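Local structure of mevalonate kinase (Staphylococcus aureus, 2X7I) at residues A[4-16]-A[106-119]. The protein probably catalyses the ATP-dependent phosphorylation of mevalonate to 5-phosphomevalonate. Numbering follows the deposited sequence.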
ATOM      1  N   THR A   4      30.122  10.805  -6.696  1.00 82.05           N
ATOM      2  CA  THR A   4      28.811  10.114  -6.521  1.00 79.24           C
ATOM      3  C   THR A   4      29.017   8.660  -6.070  1.00 77.98           C
ATOM      4  O   THR A   4      29.063   7.749  -6.907  1.00 77.32           O
ATOM      5  CB  THR A   4      27.960  10.182  -7.836  1.00 77.86           C
ATOM      6  OG1 THR A   4      28.569   9.404  -8.878  1.00 76.98           O
ATOM      7  CG2 THR A   4      27.803  11.639  -8.313  1.00 79.46           C
ATOM      8  N   ARG A   5      29.129   8.450  -4.750  1.00 77.92           N
ATOM      9  CA  ARG A   5      29.498   7.136  -4.173  1.00 76.91           C
ATOM     10  C   ARG A   5      28.391   6.340  -3.435  1.00 74.11           C
ATOM     11  O   ARG A   5      28.398   5.115  -3.498  1.00 72.67           O
ATOM     12  CB  ARG A   5      30.705   7.281  -3.237  1.00 79.16           C
ATOM     13  CG  ARG A   5      32.065   7.185  -3.930  1.00 81.97           C
ATOM     14  CD  ARG A   5      33.211   7.043  -2.918  1.00 85.03           C
ATOM     15  NE  ARG A   5      33.152   8.057  -1.860  1.00 87.40           N
ATOM     16  CZ  ARG A   5      33.879   8.038  -0.742  1.00 91.38           C
ATOM     17  NH1 ARG A   5      34.763   7.070  -0.510  1.00 93.14           N
ATOM     18  NH2 ARG A   5      33.737   9.010   0.153  1.00 93.87           N
ATOM     19  N   LYS A   6      27.491   7.003  -2.705  1.00 73.07           N
ATOM     20  CA  LYS A   6      26.489   6.277  -1.901  1.00 71.33           C
ATOM     21  C   LYS A   6      25.158   7.018  -1.718  1.00 69.52           C
ATOM     22  O   LYS A   6      25.130   8.230  -1.504  1.00 70.59           O
ATOM     23  CB  LYS A   6      27.059   5.880  -0.534  1.00 73.14           C
ATOM     24  CG  LYS A   6      26.156   4.903   0.252  1.00 72.94           C
ATOM     25  CD  LYS A   6      26.944   3.931   1.148  1.00 75.94           C
ATOM     26  CE  LYS A   6      27.239   4.506   2.530  1.00 79.30           C
ATOM     27  NZ  LYS A   6      26.008   4.557   3.383  1.00 79.38           N
ATOM     28  N   GLY A   7      24.062   6.264  -1.791  1.00 66.83           N
ATOM     29  CA  GLY A   7      22.715   6.833  -1.776  1.00 65.01           C
ATOM     30  C   GLY A   7      21.670   5.919  -1.167  1.00 62.93           C
ATOM     31  O   GLY A   7      21.609   4.729  -1.464  1.00 61.57           O
ATOM     32  N   TYR A   8      20.829   6.495  -0.323  1.00 62.57           N
ATOM     33  CA  TYR A   8      19.839   5.742   0.424  1.00 61.54           C
ATOM     34  C   TYR A   8      18.450   6.355   0.249  1.00 59.58           C
ATOM     35  O   TYR A   8      18.306   7.575   0.267  1.00 59.97           O
ATOM     36  CB  TYR A   8      20.219   5.735   1.909  1.00 63.49           C
ATOM     37  CG  TYR A   8      19.233   4.978   2.750  1.00 64.65           C
ATOM     38  CD1 TYR A   8      18.324   5.647   3.565  1.00 67.12           C
ATOM     39  CD2 TYR A   8      19.169   3.591   2.688  1.00 65.90           C
ATOM     40  CE1 TYR A   8      17.391   4.949   4.326  1.00 67.88           C
ATOM     41  CE2 TYR A   8      18.248   2.881   3.441  1.00 67.24           C
ATOM     42  CZ  TYR A   8      17.361   3.566   4.264  1.00 68.26           C
ATOM     43  OH  TYR A   8      16.439   2.861   5.004  1.00 68.92           O
ATOM     44  N   GLY A   9      17.434   5.510   0.082  1.00 57.30           N
ATOM     45  CA  GLY A   9      16.049   5.982   0.028  1.00 56.06           C
ATOM     46  C   GLY A   9      15.061   5.050   0.702  1.00 55.13           C
ATOM     47  O   GLY A   9      15.266   3.841   0.759  1.00 54.76           O
ATOM     48  N   GLU A  10      13.979   5.624   1.214  1.00 54.95           N
ATOM     49  CA  GLU A  10      12.915   4.868   1.866  1.00 54.30           C
ATOM     50  C   GLU A  10      11.562   5.281   1.336  1.00 52.53           C
ATOM     51  O   GLU A  10      11.379   6.412   0.873  1.00 51.93           O
ATOM     52  CB  GLU A  10      12.907   5.136   3.365  1.00 56.02           C
ATOM     53  CG  GLU A  10      13.510   4.050   4.192  1.00 58.64           C
ATOM     54  CD  GLU A  10      13.774   4.503   5.610  1.00 61.53           C
ATOM     55  OE1 GLU A  10      12.929   5.227   6.165  1.00 62.60           O
ATOM     56  OE2 GLU A  10      14.832   4.154   6.165  1.00 64.82           O
ATOM     57  N   SER A  11      10.604   4.370   1.468  1.00 51.32           N
ATOM     58  CA  SER A  11       9.222   4.652   1.110  1.00 49.93           C
ATOM     59  C   SER A  11       8.226   3.851   1.942  1.00 49.36           C
ATOM     60  O   SER A  11       8.473   2.693   2.285  1.00 49.18           O
ATOM     61  CB  SER A  11       8.987   4.342  -0.364  1.00 48.75           C
ATOM     62  OG  SER A  11       7.695   4.773  -0.749  1.00 47.94           O
ATOM     63  N   THR A  12       7.084   4.464   2.233  1.00 49.07           N
ATOM     64  CA  THR A  12       5.956   3.728   2.805  1.00 48.76           C
ATOM     65  C   THR A  12       5.187   3.068   1.674  1.00 47.75           C
ATOM     66  O   THR A  12       5.442   3.340   0.501  1.00 46.89           O
ATOM     67  CB  THR A  12       4.961   4.629   3.563  1.00 48.97           C
ATOM     68  OG1 THR A  12       4.142   5.332   2.616  1.00 46.80           O
ATOM     69  CG2 THR A  12       5.680   5.599   4.474  1.00 49.24           C
ATOM     70  N   GLY A  13       4.243   2.205   2.037  1.00 47.87           N
ATOM     71  CA  GLY A  13       3.243   1.722   1.089  1.00 47.27           C
ATOM     72  C   GLY A  13       2.022   2.631   1.108  1.00 47.09           C
ATOM     73  O   GLY A  13       2.097   3.773   1.560  1.00 47.71           O
ATOM     74  N   LYS A  14       0.889   2.115   0.637  1.00 46.80           N
ATOM     75  CA  LYS A  14      -0.390   2.820   0.773  1.00 46.88           C
ATOM     76  C   LYS A  14      -1.558   1.838   0.863  1.00 46.65           C
ATOM     77  O   LYS A  14      -1.454   0.698   0.417  1.00 46.43           O
ATOM     78  CB  LYS A  14      -0.574   3.813  -0.377  1.00 46.18           C
ATOM     79  CG  LYS A  14      -1.576   3.440  -1.439  1.00 46.46           C
ATOM     80  CD  LYS A  14      -1.193   2.218  -2.262  1.00 46.87           C
ATOM     81  CE  LYS A  14      -2.456   1.557  -2.802  1.00 46.18           C
ATOM     82  NZ  LYS A  14      -2.211   0.479  -3.781  1.00 46.38           N
ATOM     83  N   ILE A  15      -2.666   2.287   1.442  1.00 46.77           N
ATOM     84  CA  ILE A  15      -3.892   1.487   1.470  1.00 46.71           C
ATOM     85  C   ILE A  15      -5.046   2.277   0.888  1.00 46.04           C
ATOM     86  O   ILE A  15      -5.200   3.461   1.165  1.00 45.49           O
ATOM     87  CB  ILE A  15      -4.260   1.023   2.905  1.00 48.00           C
ATOM     88  CG1 ILE A  15      -3.082   0.270   3.531  1.00 48.86           C
ATOM     89  CG2 ILE A  15      -5.524   0.147   2.879  1.00 48.13           C
ATOM     90  CD1 ILE A  15      -3.469  -0.903   4.412  1.00 50.64           C
ATOM     91  N   ILE A  16      -5.836   1.615   0.046  1.00 46.27           N
ATOM     92  CA  ILE A  16      -7.113   2.146  -0.391  1.00 46.13           C
ATOM     93  C   ILE A  16      -8.093   1.713   0.685  1.00 47.11           C
ATOM     94  O   ILE A  16      -8.482   0.547   0.742  1.00 47.59           O
ATOM     95  CB  ILE A  16      -7.544   1.581  -1.767  1.00 46.02           C
ATOM     96  CG1 ILE A  16      -6.491   1.860  -2.854  1.00 44.80           C
ATOM     97  CG2 ILE A  16      -8.877   2.170  -2.184  1.00 46.12           C
ATOM     98  CD1 ILE A  16      -6.176   3.335  -3.066  1.00 43.63           C
ATOM     99  N   ALA A 106       5.977   2.045  -4.018  1.00 42.11           N
ATOM    100  CA  ALA A 106       6.937   2.139  -2.925  1.00 42.28           C
ATOM    101  C   ALA A 106       8.385   1.924  -3.407  1.00 42.90           C
ATOM    102  O   ALA A 106       9.265   2.748  -3.127  1.00 42.99           O
ATOM    103  CB  ALA A 106       6.595   1.148  -1.828  1.00 42.47           C
ATOM    104  N   VAL A 107       8.619   0.819  -4.117  1.00 43.39           N
ATOM    105  CA  VAL A 107       9.923   0.534  -4.702  1.00 44.34           C
ATOM    106  C   VAL A 107      10.388   1.715  -5.561  1.00 44.24           C
ATOM    107  O   VAL A 107      11.546   2.151  -5.462  1.00 44.70           O
ATOM    108  CB  VAL A 107       9.898  -0.790  -5.539  1.00 46.18           C
ATOM    109  CG1 VAL A 107      11.151  -0.947  -6.380  1.00 47.50           C
ATOM    110  CG2 VAL A 107       9.758  -2.005  -4.613  1.00 47.63           C
ATOM    111  N   ALA A 108       9.480   2.256  -6.367  1.00 43.91           N
ATOM    112  CA  ALA A 108       9.832   3.337  -7.283  1.00 44.43           C
ATOM    113  C   ALA A 108      10.197   4.622  -6.545  1.00 43.94           C
ATOM    114  O   ALA A 108      11.155   5.284  -6.911  1.00 44.73           O
ATOM    115  CB  ALA A 108       8.720   3.587  -8.276  1.00 44.53           C
ATOM    116  N   VAL A 109       9.431   4.977  -5.521  1.00 43.53           N
ATOM    117  CA  VAL A 109       9.725   6.161  -4.708  1.00 43.80           C
ATOM    118  C   VAL A 109      11.058   5.993  -3.947  1.00 44.19           C
ATOM    119  O   VAL A 109      11.864   6.925  -3.897  1.00 45.44           O
ATOM    120  CB  VAL A 109       8.570   6.471  -3.734  1.00 43.72           C
ATOM    121  CG1 VAL A 109       8.950   7.580  -2.740  1.00 43.65           C
ATOM    122  CG2 VAL A 109       7.315   6.866  -4.527  1.00 44.54           C
ATOM    123  N   ALA A 110      11.277   4.806  -3.378  1.00 43.26           N
ATOM    124  CA  ALA A 110      12.507   4.482  -2.672  1.00 43.28           C
ATOM    125  C   ALA A 110      13.708   4.500  -3.611  1.00 43.78           C
ATOM    126  O   ALA A 110      14.758   5.069  -3.288  1.00 44.50           O
ATOM    127  CB  ALA A 110      12.385   3.135  -2.012  1.00 42.92           C
ATOM    128  N   PHE A 111      13.555   3.885  -4.778  1.00 44.03           N
ATOM    129  CA  PHE A 111      14.652   3.822  -5.732  1.00 44.81           C
ATOM    130  C   PHE A 111      15.057   5.210  -6.254  1.00 45.39           C
ATOM    131  O   PHE A 111      16.257   5.496  -6.408  1.00 45.91           O
ATOM    132  CB  PHE A 111      14.332   2.902  -6.904  1.00 45.29           C
ATOM    133  CG  PHE A 111      15.467   2.758  -7.851  1.00 46.63           C
ATOM    134  CD1 PHE A 111      16.480   1.852  -7.597  1.00 48.87           C
ATOM    135  CD2 PHE A 111      15.563   3.567  -8.960  1.00 47.34           C
ATOM    136  CE1 PHE A 111      17.565   1.745  -8.454  1.00 50.25           C
ATOM    137  CE2 PHE A 111      16.641   3.464  -9.815  1.00 49.50           C
ATOM    138  CZ  PHE A 111      17.641   2.554  -9.566  1.00 50.09           C
ATOM    139  N   VAL A 112      14.066   6.056  -6.535  1.00 44.91           N
ATOM    140  CA  VAL A 112      14.333   7.400  -7.042  1.00 45.78           C
ATOM    141  C   VAL A 112      15.017   8.253  -5.978  1.00 46.40           C
ATOM    142  O   VAL A 112      15.965   8.958  -6.276  1.00 47.96           O
ATOM    143  CB  VAL A 112      13.061   8.114  -7.520  1.00 45.83           C
ATOM    144  CG1 VAL A 112      13.355   9.603  -7.768  1.00 46.41           C
ATOM    145  CG2 VAL A 112      12.519   7.449  -8.777  1.00 45.43           C
ATOM    146  N   ARG A 113      14.523   8.187  -4.747  1.00 45.75           N
ATOM    147  CA  ARG A 113      15.162   8.842  -3.622  1.00 47.07           C
ATOM    148  C   ARG A 113      16.639   8.422  -3.475  1.00 47.93           C
ATOM    149  O   ARG A 113      17.527   9.268  -3.439  1.00 49.31           O
ATOM    150  CB  ARG A 113      14.387   8.548  -2.337  1.00 46.52           C
ATOM    151  CG  ARG A 113      13.142   9.400  -2.198  1.00 47.30           C
ATOM    152  CD  ARG A 113      12.246   8.970  -1.037  1.00 46.22           C
ATOM    153  NE  ARG A 113      11.207   9.974  -0.801  1.00 47.13           N
ATOM    154  CZ  ARG A 113      10.077   9.777  -0.124  1.00 45.09           C
ATOM    155  NH1 ARG A 113       9.792   8.598   0.421  1.00 44.63           N
ATOM    156  NH2 ARG A 113       9.225  10.778   0.010  1.00 45.81           N
ATOM    157  N   ALA A 114      16.878   7.112  -3.405  1.00 47.30           N
ATOM    158  CA  ALA A 114      18.224   6.559  -3.344  1.00 47.88           C
ATOM    159  C   ALA A 114      19.102   7.070  -4.485  1.00 49.15           C
ATOM    160  O   ALA A 114      20.279   7.390  -4.277  1.00 50.31           O
ATOM    161  CB  ALA A 114      18.163   5.035  -3.379  1.00 47.28           C
ATOM    162  N   SER A 115      18.520   7.140  -5.681  1.00 48.98           N
ATOM    163  CA  SER A 115      19.244   7.549  -6.887  1.00 50.59           C
ATOM    164  C   SER A 115      19.742   8.976  -6.780  1.00 51.93           C
ATOM    165  O   SER A 115      20.905   9.252  -7.063  1.00 53.48           O
ATOM    166  CB  SER A 115      18.353   7.434  -8.131  1.00 50.46           C
ATOM    167  OG  SER A 115      17.945   6.098  -8.332  1.00 50.52           O
ATOM    168  N   TYR A 116      18.848   9.880  -6.387  1.00 51.79           N
ATOM    169  CA  TYR A 116      19.211  11.281  -6.218  1.00 53.83           C
ATOM    170  C   TYR A 116      20.216  11.473  -5.086  1.00 54.40           C
ATOM    171  O   TYR A 116      21.134  12.278  -5.205  1.00 56.61           O
ATOM    172  CB  TYR A 116      17.972  12.140  -5.979  1.00 53.78           C
ATOM    173  CG  TYR A 116      17.312  12.546  -7.265  1.00 55.38           C
ATOM    174  CD1 TYR A 116      16.698  11.594  -8.078  1.00 54.56           C
ATOM    175  CD2 TYR A 116      17.307  13.874  -7.686  1.00 58.34           C
ATOM    176  CE1 TYR A 116      16.098  11.946  -9.267  1.00 55.78           C
ATOM    177  CE2 TYR A 116      16.700  14.240  -8.888  1.00 60.27           C
ATOM    178  CZ  TYR A 116      16.097  13.265  -9.664  1.00 59.19           C
ATOM    179  OH  TYR A 116      15.498  13.591 -10.850  1.00 62.94           O
ATOM    180  N   ASP A 117      20.036  10.736  -3.997  1.00 53.09           N
ATOM    181  CA  ASP A 117      20.954  10.805  -2.867  1.00 54.42           C
ATOM    182  C   ASP A 117      22.373  10.370  -3.277  1.00 55.03           C
ATOM    183  O   ASP A 117      23.350  10.995  -2.895  1.00 57.53           O
ATOM    184  CB  ASP A 117      20.430   9.941  -1.713  1.00 53.33           C
ATOM    185  CG  ASP A 117      21.192  10.164  -0.424  1.00 54.86           C
ATOM    186  OD1 ASP A 117      21.524  11.330  -0.137  1.00 57.65           O
ATOM    187  OD2 ASP A 117      21.440   9.179   0.308  1.00 54.11           O
ATOM    188  N   PHE A 118      22.453   9.308  -4.075  1.00 53.73           N
ATOM    189  CA  PHE A 118      23.702   8.806  -4.651  1.00 54.40           C
ATOM    190  C   PHE A 118      24.411   9.842  -5.533  1.00 56.36           C
ATOM    191  O   PHE A 118      25.614  10.077  -5.392  1.00 58.12           O
ATOM    192  CB  PHE A 118      23.380   7.549  -5.467  1.00 53.14           C
ATOM    193  CG  PHE A 118      24.571   6.875  -6.086  1.00 53.26           C
ATOM    194  CD1 PHE A 118      25.228   5.860  -5.417  1.00 51.76           C
ATOM    195  CD2 PHE A 118      24.987   7.209  -7.368  1.00 54.38           C
ATOM    196  CE1 PHE A 118      26.286   5.200  -5.998  1.00 53.29           C
ATOM    197  CE2 PHE A 118      26.062   6.555  -7.959  1.00 55.88           C
ATOM    198  CZ  PHE A 118      26.711   5.547  -7.267  1.00 55.59           C
ATOM    199  N   LEU A 119      23.661  10.456  -6.440  1.00 56.62           N
ATOM    200  CA  LEU A 119      24.213  11.474  -7.336  1.00 58.86           C
ATOM    201  C   LEU A 119      24.468  12.814  -6.639  1.00 61.11           C
ATOM    202  O   LEU A 119      25.107  13.698  -7.212  1.00 63.38           O
ATOM    203  CB  LEU A 119      23.292  11.671  -8.540  1.00 58.55           C
ATOM    204  CG  LEU A 119      23.166  10.439  -9.441  1.00 57.50           C
ATOM    205  CD1 LEU A 119      21.956  10.563 -10.371  1.00 57.09           C
ATOM    206  CD2 LEU A 119      24.465  10.206 -10.230  1.00 58.86           C
TER
HETATM  207  O   HOH W   1      26.980  10.267  -3.087  1.00 37.05           O
HETATM  208  O   HOH W   2       7.423   7.758   1.651  1.00 50.07           O
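Arg113 reaches along the backbone of strand 6-16, from Gly9 at its CB to Glu10 at its tip. Its CB lies 3.9 Å from Gly9 CA. With CG anti to the carbonyl carbon (chi1 -79°) and the chain extended from CG to NE, CD comes within 3.3 Å of Glu10 O. NE and CZ pass the same oxygen before NH1 donates to it at 2.7 Å, close to the guanidinium plane. NH1 also gives a hydrogen bond to a water, and Val109 CG1 lies over one face of the guanidinium, toward its rim.

One helical turn on, Asp117 OD2 accepts from Tyr8 N at 2.8 Å, N-H...O angle 162°, through its anti lone pair. Between these bonds Gly9 CA lies 4.1 Å from Ala114 CA; past Asp117, Gly7 packs against Phe118, its CA making a CA-H...O contact with Ala114 O at 3.5 Å. Toward the strand's start, the Phe118 ring puts CZ 3.2 Å from Thr4 O, while a water links Phe118 O to Arg5 N and Lys6 O.

Helix 103-119 thus runs nearly antiparallel (153°) against strand 6-16, which pairs antiparallel with strand 29-45 in the mixed sheet. The two direct hydrogen bonds satisfy one carbonyl and one N-H of the strand, so helix side chains address its main chain.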